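Local coordinates for protein chitinase (Chromobacterium violaceum, PDB 4TXG) that probably hydrolyses the glycosidic bonds of chitin as a family 18 glycoside hydrolase, and is thought to bind carbohydrate as well, at residues Ile436-Tyr447 against Asp698-Asn706. Sequence-based numbering, arbitrary orientation.
Sequences IGYLNTDWAYHY and DVPTSAPAN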
loop_
_atom_site.group_PDB
_atom_site.type_symbol
_atom_site.label_atom_id
_atom_site.label_comp_id
_atom_site.label_asym_id
_atom_site.label_seq_id
_atom_site.Cartn_x
_atom_site.Cartn_y
_atom_site.Cartn_z
ATOM N N ILE A 436 11.604 17.931 6.523
ATOM C CA ILE A 436 10.690 17.014 5.863
ATOM C C ILE A 436 9.898 16.233 6.902
ATOM O O ILE A 436 10.477 15.499 7.698
ATOM C CB ILE A 436 11.447 16.044 4.948
ATOM C CG1 ILE A 436 12.129 16.843 3.822
ATOM C CG2 ILE A 436 10.497 14.975 4.380
ATOM C CD1 ILE A 436 12.778 15.991 2.768
ATOM N N GLY A 437 8.577 16.407 6.905
ATOM C CA GLY A 437 7.704 15.593 7.744
ATOM C C GLY A 437 7.110 14.466 6.913
ATOM O O GLY A 437 6.705 14.705 5.784
ATOM N N TYR A 438 7.041 13.248 7.454
ATOM C CA TYR A 438 6.780 12.088 6.592
ATOM C C TYR A 438 5.461 11.346 6.808
ATOM O O TYR A 438 5.170 10.410 6.066
ATOM C CB TYR A 438 7.926 11.074 6.719
ATOM C CG TYR A 438 8.184 10.633 8.136
ATOM C CD1 TYR A 438 7.474 9.578 8.698
ATOM C CD2 TYR A 438 9.127 11.286 8.916
ATOM C CE1 TYR A 438 7.703 9.186 10.006
ATOM C CE2 TYR A 438 9.365 10.895 10.216
ATOM C CZ TYR A 438 8.656 9.850 10.753
ATOM O OH TYR A 438 8.900 9.475 12.054
ATOM N N LEU A 439 4.662 11.739 7.801
ATOM C CA LEU A 439 3.411 11.025 8.074
ATOM C C LEU A 439 2.285 11.558 7.195
ATOM O O LEU A 439 1.303 12.127 7.685
ATOM C CB LEU A 439 3.020 11.136 9.559
ATOM C CG LEU A 439 3.827 10.272 10.532
ATOM C CD1 LEU A 439 3.313 10.425 11.956
ATOM C CD2 LEU A 439 3.781 8.807 10.098
ATOM N N ASN A 440 2.429 11.380 5.891
ATOM C CA ASN A 440 1.430 11.895 4.967
ATOM C C ASN A 440 1.505 11.180 3.629
ATOM O O ASN A 440 2.525 10.592 3.284
ATOM C CB ASN A 440 1.601 13.411 4.782
ATOM C CG ASN A 440 2.997 13.785 4.300
ATOM O OD1 ASN A 440 3.260 13.801 3.102
ATOM N ND2 ASN A 440 3.902 14.077 5.236
ATOM N N THR A 441 0.396 11.229 2.900
ATOM C CA THR A 441 0.227 10.529 1.632
ATOM C C THR A 441 1.263 10.954 0.596
ATOM O O THR A 441 1.833 10.116 -0.115
ATOM C CB THR A 441 -1.196 10.788 1.093
ATOM O OG1 THR A 441 -2.140 10.335 2.074
ATOM C CG2 THR A 441 -1.447 10.051 -0.227
ATOM N N ASP A 442 1.519 12.256 0.537
ATOM C CA ASP A 442 2.451 12.821 -0.440
ATOM C C ASP A 442 3.851 12.249 -0.222
ATOM O O ASP A 442 4.539 11.908 -1.196
ATOM C CB ASP A 442 2.453 14.356 -0.338
ATOM C CG ASP A 442 3.380 15.022 -1.337
ATOM O OD1 ASP A 442 2.949 15.308 -2.479
ATOM O OD2 ASP A 442 4.544 15.294 -0.970
ATOM N N TRP A 443 4.261 12.111 1.040
ATOM C CA TRP A 443 5.608 11.604 1.332
ATOM C C TRP A 443 5.711 10.146 0.898
ATOM O O TRP A 443 6.688 9.739 0.257
ATOM C CB TRP A 443 5.964 11.737 2.829
ATOM C CG TRP A 443 7.347 11.193 3.116
ATOM C CD1 TRP A 443 8.524 11.883 3.096
ATOM C CD2 TRP A 443 7.684 9.832 3.415
ATOM N NE1 TRP A 443 9.577 11.037 3.378
ATOM C CE2 TRP A 443 9.085 9.771 3.581
ATOM C CE3 TRP A 443 6.931 8.658 3.578
ATOM C CZ2 TRP A 443 9.756 8.586 3.890
ATOM C CZ3 TRP A 443 7.596 7.471 3.876
ATOM C CH2 TRP A 443 9.000 7.445 4.031
ATOM N N ALA A 444 4.693 9.358 1.243
ATOM C CA ALA A 444 4.683 7.937 0.903
ATOM C C ALA A 444 4.710 7.715 -0.608
ATOM O O ALA A 444 5.408 6.831 -1.101
ATOM C CB ALA A 444 3.464 7.258 1.516
ATOM N N TYR A 445 3.924 8.494 -1.349
ATOM C CA TYR A 445 3.962 8.411 -2.805
ATOM C C TYR A 445 5.391 8.636 -3.307
ATOM O O TYR A 445 5.919 7.882 -4.137
ATOM C CB TYR A 445 3.015 9.438 -3.432
ATOM C CG TYR A 445 3.322 9.720 -4.884
ATOM C CD1 TYR A 445 2.997 8.797 -5.881
ATOM C CD2 TYR A 445 3.946 10.903 -5.260
ATOM C CE1 TYR A 445 3.289 9.051 -7.210
ATOM C CE2 TYR A 445 4.233 11.162 -6.593
ATOM C CZ TYR A 445 3.910 10.236 -7.554
ATOM O OH TYR A 445 4.212 10.498 -8.879
ATOM N N HIS A 446 6.021 9.681 -2.796
ATOM C CA HIS A 446 7.353 10.026 -3.268
ATOM C C HIS A 446 8.387 8.986 -2.861
ATOM O O HIS A 446 9.359 8.758 -3.596
ATOM C CB HIS A 446 7.729 11.422 -2.779
ATOM C CG HIS A 446 7.125 12.498 -3.625
ATOM N ND1 HIS A 446 7.479 12.670 -4.943
ATOM C CD2 HIS A 446 6.145 13.396 -3.367
ATOM C CE1 HIS A 446 6.767 13.662 -5.459
ATOM N NE2 HIS A 446 5.959 14.123 -4.525
ATOM N N TYR A 447 8.168 8.324 -1.728
ATOM C CA TYR A 447 9.018 7.194 -1.368
ATOM C C TYR A 447 8.961 6.119 -2.468
ATOM O O TYR A 447 9.995 5.643 -2.947
ATOM C CB TYR A 447 8.602 6.585 -0.004
ATOM C CG TYR A 447 9.263 5.242 0.253
ATOM C CD1 TYR A 447 8.695 4.065 -0.228
ATOM C CD2 TYR A 447 10.478 5.153 0.935
ATOM C CE1 TYR A 447 9.308 2.844 -0.034
ATOM C CE2 TYR A 447 11.090 3.925 1.135
ATOM C CZ TYR A 447 10.495 2.774 0.643
ATOM O OH TYR A 447 11.090 1.525 0.840
ATOM N N ASP A 698 18.852 8.859 -9.629
ATOM C CA ASP A 698 17.776 9.579 -8.949
ATOM C C ASP A 698 17.475 8.968 -7.587
ATOM O O ASP A 698 17.235 7.767 -7.472
ATOM C CB ASP A 698 16.498 9.576 -9.796
ATOM C CG ASP A 698 16.578 10.498 -10.993
ATOM O OD1 ASP A 698 17.359 11.475 -10.961
ATOM O OD2 ASP A 698 15.836 10.244 -11.964
ATOM N N VAL A 699 17.496 9.807 -6.559
ATOM C CA VAL A 699 17.052 9.426 -5.226
ATOM C C VAL A 699 15.704 10.099 -4.980
ATOM O O VAL A 699 15.571 11.299 -5.224
ATOM C CB VAL A 699 18.091 9.851 -4.165
ATOM C CG1 VAL A 699 17.632 9.493 -2.755
ATOM C CG2 VAL A 699 19.433 9.190 -4.484
ATOM N N PRO A 700 14.694 9.336 -4.532
ATOM C CA PRO A 700 13.394 9.997 -4.342
ATOM C C PRO A 700 13.468 11.072 -3.260
ATOM O O PRO A 700 14.293 10.984 -2.348
ATOM C CB PRO A 700 12.468 8.851 -3.922
ATOM C CG PRO A 700 13.396 7.835 -3.282
ATOM C CD PRO A 700 14.684 7.931 -4.087
ATOM N N THR A 701 12.614 12.080 -3.381
ATOM C CA THR A 701 12.614 13.211 -2.460
ATOM C C THR A 701 12.014 12.881 -1.091
ATOM O O THR A 701 11.829 13.768 -0.264
ATOM C CB THR A 701 11.829 14.389 -3.056
ATOM O OG1 THR A 701 10.560 13.907 -3.528
ATOM C CG2 THR A 701 12.607 15.024 -4.224
ATOM N N SER A 702 11.685 11.613 -0.870
ATOM C CA SER A 702 11.320 11.150 0.466
ATOM C C SER A 702 12.481 11.368 1.442
ATOM O O SER A 702 12.259 11.590 2.636
ATOM C CB SER A 702 10.907 9.663 0.433
ATOM O OG SER A 702 11.928 8.857 -0.162
ATOM N N ALA A 703 13.715 11.331 0.931
ATOM C CA ALA A 703 14.886 11.643 1.753
ATOM C C ALA A 703 15.319 13.061 1.470
ATOM O O ALA A 703 15.268 13.509 0.319
ATOM C CB ALA A 703 16.037 10.675 1.474
ATOM N N PRO A 704 15.744 13.779 2.514
ATOM C CA PRO A 704 16.260 15.142 2.349
ATOM C C PRO A 704 17.434 15.168 1.383
ATOM O O PRO A 704 18.151 14.179 1.253
ATOM C CB PRO A 704 16.708 15.530 3.761
ATOM C CG PRO A 704 15.977 14.620 4.672
ATOM C CD PRO A 704 15.729 13.351 3.924
ATOM N N ALA A 705 17.640 16.297 0.720
ATOM C CA ALA A 705 18.641 16.357 -0.342
ATOM C C ALA A 705 20.046 16.593 0.210
ATOM O O ALA A 705 20.826 17.356 -0.360
ATOM C CB ALA A 705 18.273 17.453 -1.344
ATOM N N ASN A 706 20.371 15.931 1.316
ATOM C CA ASN A 706 21.697 16.052 1.908
ATOM C C ASN A 706 22.437 14.714 1.949
ATOM O O ASN A 706 23.375 14.530 2.737
ATOM C CB ASN A 706 21.598 16.646 3.312
ATOM C CG ASN A 706 20.684 15.845 4.229
ATOM O OD1 ASN A 706 20.214 14.770 3.873
ATOM N ND2 ASN A 706 20.437 16.378 5.416
#
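Trp443 meets Ser702 at the heart of this buried contact. From CB, on helix 441-447, the side chain leaves with CG anti to the backbone N (chi1 179°), which brings the pyrrole edge of the indole up to the turn Pro700-Ala703. CD1 passes 3.9 Å from Ser702 CA. Next along the five-membered ring, NE1 donates to Ser702 O at 2.8 Å, the one hydrogen bond between the two segments; NE1 lies in the carbonyl plane of Ser702, on a lone pair, with an N-H...O angle of 152°, while Ser702 O is tilted slightly out of the indole plane. CE2 and CZ2 then lie against Ser702 CB, which rests over the rim of one indole face, while Tyr438 CB covers the centre of the opposite face. Asn440 caps the helix by accepting from Trp443 N through OD1, and its ND2 reaches back to Gly437 O. The contact joins a helix of the glycoside hydrolase family 18 TIM barrel to the type I turn Pro700 to Ala703, which begins on the last residue of strand 694-700 of the C-terminal beta domain. Ser702 OG packs on Tyr447 CA at 3.6 Å and is hydrogen-bonded to Pro762 O. Beside it, Pro700 CB abuts His446 O, and Thr701 OG1, bonded to Gly732 O, approaches the His446 ring obliquely. Ile436 CD1 rests on Pro704, 3.6 Å from Pro704 CA and also against Pro704 CG.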